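Local atomic coordinates of beta sliding clamp (Streptococcus pneumoniae, PDB entry 2AWA), a protein that probably encircles DNA as a ring-shaped head-to-tail dimer, tethering polymerases and other proteins to it and so conferring processivity on replication. Residues 14-17 and 22-25; 45-50 and 56-61; 278-283 and 348-353; 360-363 and 368-371. One frame throughout, in Å; residues are numbered along the deposited sequence.

Interaction 1: residues 14-17 and 22-25; sequences IHFS and LFLQ
The first torsion of F16 places CG between its own backbone N and carbonyl carbon (chi1 66°), while that of F23 swings CG away from the backbone N to lie anti to it (chi1 -170°); these two settings send the rings out from a strand and from a helix to meet in the interior. The contact belongs to the strand-helix unit that opens the N-terminal domain of the clamp, a DNA-clamp fold in which helices pack against the inner side of beta-sheets. Residues 15-17 lie on strand 15-19, which passes straight into helix 20-31, the carrier of residues 22-25. F16 and F23 are the two residues that touch across these segments, and their meeting is apolar. The pair is an offset edge-to-face arrangement, with the edge of F16 turned toward the face of F23, the planes inclined at 78° and the ring centroids 6.0 Å apart. The approach is made near the outer ends of the rings, which fits the modest amount of surface that the two segments bury together.

Other side chains surround the two rings. The ring of F16 stacks with that of F108 on the neighbouring strand 105-111, where L106 also touches F23, and I81 of strand 80-83 meets F16 as well. In a separate contact of the helix, L24 touches I95 and V98 of helix 91-100. At the junction itself, F16 CZ lies 4.2 Å from F23 CZ, and the F23 atom sits at the edge of the F16 ring, close to its plane.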
loop_
_atom_site.group_PDB
_atom_site.type_symbol
_atom_site.label_atom_id
_atom_site.label_comp_id
_atom_site.label_asym_id
_atom_site.label_seq_id
_atom_site.Cartn_x
_atom_site.Cartn_y
_atom_site.Cartn_z
ATOM N N ILE B 14 -14.462 6.458 35.038
ATOM C CA ILE B 14 -15.234 6.206 33.824
ATOM C C ILE B 14 -15.906 4.840 33.829
ATOM O O ILE B 14 -15.331 3.865 34.284
ATOM C CB ILE B 14 -14.351 6.334 32.567
ATOM C CG1 ILE B 14 -13.929 7.803 32.370
ATOM C CG2 ILE B 14 -15.094 5.847 31.326
ATOM C CD1 ILE B 14 -12.609 7.990 31.628
ATOM N N HIS B 15 -17.148 4.800 33.360
ATOM C CA HIS B 15 -17.791 3.564 32.955
ATOM C C HIS B 15 -18.906 3.818 31.954
ATOM O O HIS B 15 -19.903 4.434 32.267
ATOM C CB HIS B 15 -18.345 2.783 34.140
ATOM C CG HIS B 15 -18.836 1.414 33.770
ATOM N ND1 HIS B 15 -19.681 0.681 34.575
ATOM C CD2 HIS B 15 -18.614 0.655 32.673
ATOM C CE1 HIS B 15 -19.948 -0.474 33.994
ATOM N NE2 HIS B 15 -19.316 -0.513 32.837
ATOM N N PHE B 16 -18.723 3.326 30.740
ATOM C CA PHE B 16 -19.760 3.394 29.723
ATOM C C PHE B 16 -19.666 2.195 28.798
ATOM O O PHE B 16 -18.671 1.446 28.822
ATOM C CB PHE B 16 -19.631 4.678 28.900
ATOM C CG PHE B 16 -18.387 4.739 28.065
ATOM C CD1 PHE B 16 -18.378 4.238 26.778
ATOM C CD2 PHE B 16 -17.226 5.286 28.571
ATOM C CE1 PHE B 16 -17.243 4.293 26.014
ATOM C CE2 PHE B 16 -16.071 5.335 27.806
ATOM C CZ PHE B 16 -16.087 4.842 26.528
ATOM N N SER B 17 -20.707 2.026 27.985
ATOM C CA SER B 17 -20.705 1.012 26.924
ATOM C C SER B 17 -21.222 1.642 25.634
ATOM O O SER B 17 -21.951 2.640 25.682
ATOM C CB SER B 17 -21.553 -0.195 27.314
ATOM O OG SER B 17 -22.896 0.208 27.485
ATOM N N LEU B 22 -19.244 2.445 15.734
ATOM C CA LEU B 22 -19.404 3.894 15.791
ATOM C C LEU B 22 -18.300 4.507 16.648
ATOM O O LEU B 22 -17.797 5.593 16.323
ATOM C CB LEU B 22 -20.780 4.303 16.304
ATOM C CG LEU B 22 -21.066 5.794 16.071
ATOM C CD1 LEU B 22 -22.482 6.018 15.572
ATOM C CD2 LEU B 22 -20.801 6.617 17.323
ATOM N N PHE B 23 -17.907 3.798 17.714
ATOM C CA PHE B 23 -16.799 4.225 18.569
ATOM C C PHE B 23 -15.547 4.272 17.733
ATOM O O PHE B 23 -14.877 5.294 17.668
ATOM C CB PHE B 23 -16.633 3.256 19.744
ATOM C CG PHE B 23 -15.675 3.722 20.831
ATOM C CD1 PHE B 23 -15.654 5.031 21.269
ATOM C CD2 PHE B 23 -14.861 2.808 21.483
ATOM C CE1 PHE B 23 -14.793 5.428 22.276
ATOM C CE2 PHE B 23 -14.009 3.206 22.496
ATOM C CZ PHE B 23 -13.972 4.520 22.884
ATOM N N LEU B 24 -15.254 3.162 17.057
ATOM C CA LEU B 24 -14.030 3.040 16.260
ATOM C C LEU B 24 -13.932 4.117 15.187
ATOM O O LEU B 24 -12.837 4.578 14.868
ATOM C CB LEU B 24 -13.944 1.659 15.604
ATOM C CG LEU B 24 -12.601 1.293 14.973
ATOM C CD1 LEU B 24 -11.463 1.301 15.997
ATOM C CD2 LEU B 24 -12.697 -0.070 14.325
ATOM N N GLN B 25 -15.069 4.513 14.629
ATOM C CA GLN B 25 -15.067 5.532 13.595
ATOM C C GLN B 25 -14.664 6.862 14.199
ATOM O O GLN B 25 -13.771 7.511 13.715
ATOM C CB GLN B 25 -16.435 5.649 12.924
ATOM C CG GLN B 25 -16.379 6.526 11.692
ATOM C CD GLN B 25 -17.728 6.972 11.211
ATOM O OE1 GLN B 25 -18.743 6.321 11.470
ATOM N NE2 GLN B 25 -17.754 8.096 10.501
#

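Interaction 2: residues 45-50 and 56-61; sequences TVKIDV and TLIGSN
K47 and I58 face each other as an antiparallel hydrogen-bonded pair: K47 N donates to I58 O at 3.0 Å, and I58 N returns a nearly straight bond to K47 O at 2.8 Å. D49 and T56 repeat the pattern two residues on, with D49 N bonded to T56 O and T56 N to D49 O at 2.8 Å. Between these rings of bonds lies the non-hydrogen-bonded pair I48 and L57, whose backbones approach through weaker CA-H...O contacts, L57 CA to K47 O and I48 CA to T56 O.

Apolar contact is made on the I48 and L57 face. These two side chains run alongside each other in the same direction, and I48 CG1 lies 3.8 Å from L57 CD2; L57 continues onto A26, L27 and T30 of helix 20-31.

Charge gathers on the other face. K47 starts with CG anti to its backbone N (chi1 167°) and then bends at its third and fourth torsions, which brings NZ back to D49 OD2 at 2.6 Å in a salt bridge along the same strand. The lysine meets the syn side of that oxygen, 29° out of the carboxylate plane, while I58 CD1 rests 4.1 Å from D49 OD2. S86 OG of strand 85-90 adds weak bonds to K47 NZ and D49 OD1.

The whole is a beta hairpin within the antiparallel sheet that runs from the N-terminal into the central domain of the clamp.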
loop_
_atom_site.group_PDB
_atom_site.type_symbol
_atom_site.label_atom_id
_atom_site.label_comp_id
_atom_site.label_asym_id
_atom_site.label_seq_id
_atom_site.Cartn_x
_atom_site.Cartn_y
_atom_site.Cartn_z
ATOM N N THR B 45 -1.397 10.644 22.798
ATOM C CA THR B 45 -2.547 10.027 23.421
ATOM C C THR B 45 -3.810 10.639 22.870
ATOM O O THR B 45 -3.788 11.770 22.421
ATOM C CB THR B 45 -2.537 10.202 24.984
ATOM O OG1 THR B 45 -2.718 11.584 25.344
ATOM C CG2 THR B 45 -1.243 9.684 25.570
ATOM N N VAL B 46 -4.892 9.867 22.874
ATOM C CA VAL B 46 -6.221 10.424 22.760
ATOM C C VAL B 46 -6.725 10.646 24.167
ATOM O O VAL B 46 -6.359 9.906 25.080
ATOM C CB VAL B 46 -7.206 9.540 21.969
ATOM C CG1 VAL B 46 -7.196 8.083 22.443
ATOM C CG2 VAL B 46 -8.625 10.138 22.027
ATOM N N LYS B 47 -7.520 11.700 24.330
ATOM C CA LYS B 47 -8.113 12.074 25.599
ATOM C C LYS B 47 -9.582 11.804 25.484
ATOM O O LYS B 47 -10.192 12.142 24.473
ATOM C CB LYS B 47 -7.875 13.557 25.887
ATOM C CG LYS B 47 -8.692 14.152 27.033
ATOM C CD LYS B 47 -8.043 15.439 27.513
ATOM C CE LYS B 47 -9.042 16.461 28.025
ATOM N NZ LYS B 47 -9.727 16.003 29.239
ATOM N N ILE B 48 -10.141 11.208 26.535
ATOM C CA ILE B 48 -11.515 10.724 26.547
ATOM C C ILE B 48 -12.249 11.296 27.744
ATOM O O ILE B 48 -12.090 10.806 28.867
ATOM C CB ILE B 48 -11.548 9.189 26.625
ATOM C CG1 ILE B 48 -10.848 8.597 25.412
ATOM C CG2 ILE B 48 -12.984 8.657 26.685
ATOM C CD1 ILE B 48 -10.512 7.167 25.600
ATOM N N ASP B 49 -13.040 12.335 27.496
ATOM C CA ASP B 49 -13.883 12.951 28.513
ATOM C C ASP B 49 -15.268 12.352 28.427
ATOM O O ASP B 49 -15.833 12.262 27.346
ATOM C CB ASP B 49 -13.992 14.456 28.291
ATOM C CG ASP B 49 -12.858 15.223 28.936
ATOM O OD1 ASP B 49 -12.745 15.176 30.190
ATOM O OD2 ASP B 49 -12.097 15.887 28.192
ATOM N N VAL B 50 -15.814 11.962 29.570
ATOM C CA VAL B 50 -17.092 11.304 29.617
ATOM C C VAL B 50 -17.985 12.101 30.529
ATOM O O VAL B 50 -17.731 12.168 31.726
ATOM C CB VAL B 50 -16.953 9.889 30.174
ATOM C CG1 VAL B 50 -18.332 9.228 30.301
ATOM C CG2 VAL B 50 -16.031 9.078 29.297
ATOM N N THR B 56 -16.560 12.664 24.678
ATOM C CA THR B 56 -15.813 13.566 23.810
ATOM C C THR B 56 -14.420 13.001 23.618
ATOM O O THR B 56 -13.732 12.678 24.576
ATOM C CB THR B 56 -15.686 14.972 24.410
ATOM O OG1 THR B 56 -16.968 15.441 24.835
ATOM C CG2 THR B 56 -15.125 15.955 23.374
ATOM N N LEU B 57 -14.018 12.879 22.360
ATOM C CA LEU B 57 -12.676 12.418 22.004
ATOM C C LEU B 57 -11.837 13.593 21.555
ATOM O O LEU B 57 -12.150 14.228 20.553
ATOM C CB LEU B 57 -12.752 11.391 20.878
ATOM C CG LEU B 57 -13.568 10.157 21.243
ATOM C CD1 LEU B 57 -13.783 9.305 20.017
ATOM C CD2 LEU B 57 -12.891 9.370 22.355
ATOM N N ILE B 58 -10.766 13.865 22.295
ATOM C CA ILE B 58 -9.861 14.968 21.962
ATOM C C ILE B 58 -8.481 14.493 21.497
ATOM O O ILE B 58 -7.848 13.636 22.121
ATOM C CB ILE B 58 -9.744 15.981 23.116
ATOM C CG1 ILE B 58 -11.129 16.568 23.404
ATOM C CG2 ILE B 58 -8.765 17.086 22.748
ATOM C CD1 ILE B 58 -11.172 17.575 24.548
ATOM N N GLY B 59 -8.044 15.062 20.381
ATOM C CA GLY B 59 -6.715 14.816 19.825
ATOM C C GLY B 59 -6.094 16.079 19.247
ATOM O O GLY B 59 -6.794 16.985 18.763
ATOM N N SER B 60 -4.770 16.139 19.291
ATOM C CA SER B 60 -4.050 17.292 18.790
ATOM C C SER B 60 -2.589 16.974 18.556
ATOM O O SER B 60 -2.037 16.020 19.102
ATOM C CB SER B 60 -4.158 18.458 19.767
ATOM O OG SER B 60 -3.636 18.094 21.027
ATOM N N ASN B 61 -1.963 17.787 17.722
ATOM C CA ASN B 61 -0.566 17.628 17.433
ATOM C C ASN B 61 0.165 18.957 17.468
ATOM O O ASN B 61 1.316 19.035 17.040
ATOM C CB ASN B 61 -0.403 16.935 16.077
ATOM C CG ASN B 61 -0.916 17.769 14.915
ATOM O OD1 ASN B 61 -1.232 18.945 15.064
ATOM N ND2 ASN B 61 -0.981 17.157 13.741
HETATM O O HOH W 1 -17.975 14.449 26.789
#

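Interaction 3: residues 278-283 and 348-353; sequences FNVVNL and DSLKAL
L350 reaches helix 280-294 with both branches: CD1 lies 3.8 Å from L283 CG, and CD2 lies 4.1 Å from V280 CG1. L283 and L350 cross at about a right angle, and L350 CD1 also lies 4.0 Å from L283 CD2. V280 and L350 instead slide past one another in opposite directions, and V280 CG1 rests near the carbonyl oxygen of L350. The valine divides its two methyls between two leucines. Its first torsion (chi1 169°) sets CG1 anti to the backbone N for L350 and leaves CG2 beside that N, where it meets L353 CD1 at 4.0 Å.

Behind this apolar layer, backbone and capping bonds fix the two segments. N279 occupies the N-cap of helix 280-294, its OD1 accepting from N282 N at 2.9 Å in the plane of the amide carbonyl; this secures the first turn from which V280 and L283 project. L283 is further backed by F278, its CD2 lying 3.4 Å above one face of the ring, toward the rim. On the other segment, L353 N bonds to L350 O at 2.8 Å, which holds L353 close to L350.

V358 of strand 357-362 touches V280 and L353 alike, and F380 of strand 379-384 also meets L353, so the two helices of the C-terminal domain close together over strands of the large antiparallel sheet.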
loop_
_atom_site.group_PDB
_atom_site.type_symbol
_atom_site.label_atom_id
_atom_site.label_comp_id
_atom_site.label_asym_id
_atom_site.label_seq_id
_atom_site.Cartn_x
_atom_site.Cartn_y
_atom_site.Cartn_z
ATOM N N PHE B 278 -6.543 21.961 -25.186
ATOM C CA PHE B 278 -6.178 20.562 -25.130
ATOM C C PHE B 278 -7.254 19.757 -24.466
ATOM O O PHE B 278 -7.990 20.272 -23.629
ATOM C CB PHE B 278 -4.965 20.385 -24.247
ATOM C CG PHE B 278 -3.666 20.773 -24.863
ATOM C CD1 PHE B 278 -2.987 19.891 -25.704
ATOM C CD2 PHE B 278 -3.041 21.967 -24.492
ATOM C CE1 PHE B 278 -1.713 20.229 -26.229
ATOM C CE2 PHE B 278 -1.790 22.307 -25.000
ATOM C CZ PHE B 278 -1.134 21.444 -25.882
ATOM N N ASN B 279 -7.313 18.479 -24.819
ATOM C CA ASN B 279 -8.002 17.487 -24.015
ATOM C C ASN B 279 -7.149 17.218 -22.752
ATOM O O ASN B 279 -5.945 16.873 -22.843
ATOM C CB ASN B 279 -8.223 16.195 -24.812
ATOM C CG ASN B 279 -8.883 15.115 -23.982
ATOM O OD1 ASN B 279 -8.208 14.355 -23.303
ATOM N ND2 ASN B 279 -10.212 15.059 -24.012
ATOM N N VAL B 280 -7.780 17.374 -21.586
ATOM C CA VAL B 280 -7.070 17.391 -20.311
ATOM C C VAL B 280 -6.386 16.066 -20.074
ATOM O O VAL B 280 -5.183 16.017 -19.773
ATOM C CB VAL B 280 -8.036 17.705 -19.135
ATOM C CG1 VAL B 280 -7.375 17.468 -17.774
ATOM C CG2 VAL B 280 -8.523 19.135 -19.232
ATOM N N VAL B 281 -7.155 14.995 -20.237
ATOM C CA VAL B 281 -6.648 13.651 -19.989
ATOM C C VAL B 281 -5.495 13.330 -20.917
ATOM O O VAL B 281 -4.457 12.868 -20.465
ATOM C CB VAL B 281 -7.738 12.583 -20.113
ATOM C CG1 VAL B 281 -7.142 11.218 -20.004
ATOM C CG2 VAL B 281 -8.789 12.766 -19.008
ATOM N N ASN B 282 -5.667 13.587 -22.208
ATOM C CA ASN B 282 -4.635 13.268 -23.195
ATOM C C ASN B 282 -3.378 14.027 -22.923
ATOM O O ASN B 282 -2.308 13.482 -23.046
ATOM C CB ASN B 282 -5.094 13.591 -24.612
ATOM C CG ASN B 282 -6.150 12.648 -25.104
ATOM O OD1 ASN B 282 -6.497 11.668 -24.422
ATOM N ND2 ASN B 282 -6.689 12.934 -26.294
ATOM N N LEU B 283 -3.500 15.296 -22.557
ATOM C CA LEU B 283 -2.325 16.068 -22.219
ATOM C C LEU B 283 -1.659 15.486 -20.969
ATOM O O LEU B 283 -0.461 15.291 -20.947
ATOM C CB LEU B 283 -2.679 17.539 -22.054
ATOM C CG LEU B 283 -1.502 18.489 -21.797
ATOM C CD1 LEU B 283 -0.287 18.288 -22.752
ATOM C CD2 LEU B 283 -2.015 19.890 -21.861
ATOM N N ASP B 348 0.069 18.539 -12.213
ATOM C CA ASP B 348 -0.635 18.921 -10.997
ATOM C C ASP B 348 -1.825 19.776 -11.395
ATOM O O ASP B 348 -2.955 19.505 -10.972
ATOM C CB ASP B 348 0.262 19.721 -10.043
ATOM C CG ASP B 348 1.302 18.864 -9.324
ATOM O OD1 ASP B 348 1.154 17.625 -9.287
ATOM O OD2 ASP B 348 2.276 19.444 -8.772
ATOM N N SER B 349 -1.551 20.779 -12.229
ATOM C CA SER B 349 -2.556 21.707 -12.722
ATOM C C SER B 349 -3.690 20.979 -13.415
ATOM O O SER B 349 -4.874 21.328 -13.244
ATOM C CB SER B 349 -1.949 22.712 -13.712
ATOM O OG SER B 349 -0.946 23.529 -13.124
ATOM N N LEU B 350 -3.328 19.960 -14.195
ATOM C CA LEU B 350 -4.318 19.223 -14.955
ATOM C C LEU B 350 -5.171 18.379 -14.025
ATOM O O LEU B 350 -6.397 18.467 -14.074
ATOM C CB LEU B 350 -3.656 18.402 -16.054
ATOM C CG LEU B 350 -3.081 19.303 -17.159
ATOM C CD1 LEU B 350 -2.187 18.501 -18.082
ATOM C CD2 LEU B 350 -4.186 20.007 -17.975
ATOM N N LYS B 351 -4.527 17.607 -13.153
ATOM C CA LYS B 351 -5.240 16.822 -12.136
ATOM C C LYS B 351 -6.196 17.689 -11.330
ATOM O O LYS B 351 -7.164 17.193 -10.791
ATOM C CB LYS B 351 -4.268 16.127 -11.174
ATOM C CG LYS B 351 -3.542 14.903 -11.766
ATOM C CD LYS B 351 -2.690 14.168 -10.701
ATOM C CE LYS B 351 -2.642 12.623 -10.919
ATOM N NZ LYS B 351 -1.683 12.157 -12.000
ATOM N N ALA B 352 -5.934 18.984 -11.246
ATOM C CA ALA B 352 -6.815 19.865 -10.477
ATOM C C ALA B 352 -8.086 20.238 -11.218
ATOM O O ALA B 352 -9.018 20.712 -10.601
ATOM C CB ALA B 352 -6.076 21.122 -10.058
ATOM N N LEU B 353 -8.134 20.035 -12.528
ATOM C CA LEU B 353 -9.300 20.438 -13.306
ATOM C C LEU B 353 -10.376 19.364 -13.265
ATOM O O LEU B 353 -10.057 18.170 -13.191
ATOM C CB LEU B 353 -8.925 20.717 -14.757
ATOM C CG LEU B 353 -7.814 21.750 -14.963
ATOM C CD1 LEU B 353 -7.206 21.572 -16.341
ATOM C CD2 LEU B 353 -8.328 23.155 -14.765
#

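Interaction 4: residues 360-363 and 368-371; sequences ISFI and PFTL
T370 O is approached by two groups of the facing strand: S361 N donates a hydrogen bond to it at 2.9 Å, tilted 21° from the carbonyl plane, and the CA-H of I360 adds a weaker contact with CA 3.2 Å from the same oxygen. The return bond runs from T370 N to S361 O, also 2.9 Å long and in the carbonyl plane. S361 and T370 thus form an antiparallel hydrogen-bonded pair, followed by the non-hydrogen-bonded pair of I360 and L371, in a hairpin of strands 357-362 and 369-373.

F369 carries much of the side-chain contact. With CG placed between its backbone N and carbonyl carbon (chi1 61°), its ring extends alongside I360, whose CG2 lies 3.4 Å from F369 CD1. F362 runs the same way beside it, and its CE1 sits 3.5 Å above one face of the F369 ring, toward the rim. The two rings are inclined at 45°, with centroids 4.9 Å apart. I360 CG1 meets L371 CG at 3.9 Å on this same apolar side, whereas S361 and T370 lie on the other face of the sheet, where both touch F272.

F341 meets F369 edge-to-face, and I339 of strand 337-341 touches both phenylalanines. Between the two strands the hydrogen bonds are thus made by backbone atoms, while aromatic and aliphatic groups join the hairpin to the interior of the C-terminal domain by shape and dispersion.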
loop_
_atom_site.group_PDB
_atom_site.type_symbol
_atom_site.label_atom_id
_atom_site.label_comp_id
_atom_site.label_asym_id
_atom_site.label_seq_id
_atom_site.Cartn_x
_atom_site.Cartn_y
_atom_site.Cartn_z
ATOM N N ILE B 360 -4.639 26.694 -22.440
ATOM C CA ILE B 360 -3.371 27.228 -21.947
ATOM C C ILE B 360 -2.923 28.402 -22.804
ATOM O O ILE B 360 -2.898 28.307 -24.011
ATOM C CB ILE B 360 -2.257 26.162 -21.979
ATOM C CG1 ILE B 360 -2.732 24.864 -21.326
ATOM C CG2 ILE B 360 -1.017 26.672 -21.269
ATOM C CD1 ILE B 360 -1.686 23.729 -21.372
ATOM N N SER B 361 -2.541 29.498 -22.167
ATOM C CA SER B 361 -2.203 30.721 -22.874
ATOM C C SER B 361 -0.804 31.179 -22.505
ATOM O O SER B 361 -0.429 31.148 -21.332
ATOM C CB SER B 361 -3.217 31.804 -22.533
ATOM O OG SER B 361 -4.524 31.320 -22.725
ATOM N N PHE B 362 -0.052 31.632 -23.503
ATOM C CA PHE B 362 1.372 31.879 -23.351
ATOM C C PHE B 362 1.738 33.285 -23.771
ATOM O O PHE B 362 1.000 33.934 -24.503
ATOM C CB PHE B 362 2.175 30.957 -24.265
ATOM C CG PHE B 362 2.015 29.507 -23.994
ATOM C CD1 PHE B 362 2.756 28.888 -23.016
ATOM C CD2 PHE B 362 1.191 28.732 -24.782
ATOM C CE1 PHE B 362 2.652 27.521 -22.809
ATOM C CE2 PHE B 362 1.083 27.384 -24.574
ATOM C CZ PHE B 362 1.813 26.779 -23.582
ATOM N N ILE B 363 2.908 33.730 -23.332
ATOM C CA ILE B 363 3.474 34.999 -23.765
ATOM C C ILE B 363 4.781 34.790 -24.520
ATOM O O ILE B 363 4.940 35.247 -25.648
ATOM C CB ILE B 363 3.750 35.915 -22.582
ATOM C CG1 ILE B 363 2.459 36.100 -21.770
ATOM C CG2 ILE B 363 4.348 37.234 -23.083
ATOM C CD1 ILE B 363 2.264 37.480 -21.143
ATOM N N PRO B 368 5.733 33.471 -17.383
ATOM C CA PRO B 368 4.731 32.520 -16.907
ATOM C C PRO B 368 3.576 32.376 -17.851
ATOM O O PRO B 368 3.218 33.348 -18.494
ATOM C CB PRO B 368 4.277 33.137 -15.590
ATOM C CG PRO B 368 5.488 33.794 -15.095
ATOM C CD PRO B 368 6.161 34.374 -16.305
ATOM N N PHE B 369 3.011 31.173 -17.939
ATOM C CA PHE B 369 1.826 30.965 -18.757
ATOM C C PHE B 369 0.581 30.585 -17.925
ATOM O O PHE B 369 0.715 30.157 -16.794
ATOM C CB PHE B 369 2.130 29.969 -19.876
ATOM C CG PHE B 369 2.550 28.615 -19.423
ATOM C CD1 PHE B 369 1.611 27.606 -19.244
ATOM C CD2 PHE B 369 3.897 28.298 -19.282
ATOM C CE1 PHE B 369 2.015 26.295 -18.872
ATOM C CE2 PHE B 369 4.310 26.985 -18.911
ATOM C CZ PHE B 369 3.372 25.999 -18.708
ATOM N N THR B 370 -0.624 30.782 -18.465
ATOM C CA THR B 370 -1.851 30.501 -17.693
ATOM C C THR B 370 -2.583 29.251 -18.184
ATOM O O THR B 370 -2.487 28.910 -19.344
ATOM C CB THR B 370 -2.845 31.664 -17.751
ATOM O OG1 THR B 370 -3.220 31.903 -19.105
ATOM C CG2 THR B 370 -2.243 32.911 -17.182
ATOM N N LEU B 371 -3.317 28.584 -17.291
ATOM C CA LEU B 371 -4.196 27.476 -17.671
ATOM C C LEU B 371 -5.553 27.652 -17.016
ATOM O O LEU B 371 -5.620 27.807 -15.794
ATOM C CB LEU B 371 -3.676 26.131 -17.186
ATOM C CG LEU B 371 -2.298 25.594 -17.495
ATOM C CD1 LEU B 371 -1.239 26.208 -16.577
ATOM C CD2 LEU B 371 -2.363 24.105 -17.305
#

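How the interactions relate
From the N terminus, interaction 1 closes the junction where strand 15-19 passes into helix 20-31, across four intervening residues, and interaction 2 then closes the hairpin of strands 45-50 and 54-60 across the five residues 51-55. Interaction 3 spans a far longer loop of 64 residues, uniting two helices of the C-terminal domain, before interaction 4 closes the short turn 364-367. All four follow in series; none nests in or crosses another. Interactions 1 and 2 touch within the N-terminal domain, where I14 and F16 pack on V50. Interactions 3 and 4 do so in the C-terminal domain through F278 and L283 on I360 and S349 on L371. Centres of interactions in different pairs are about 41 to 54 Å apart, on opposite sides of the chain's centre.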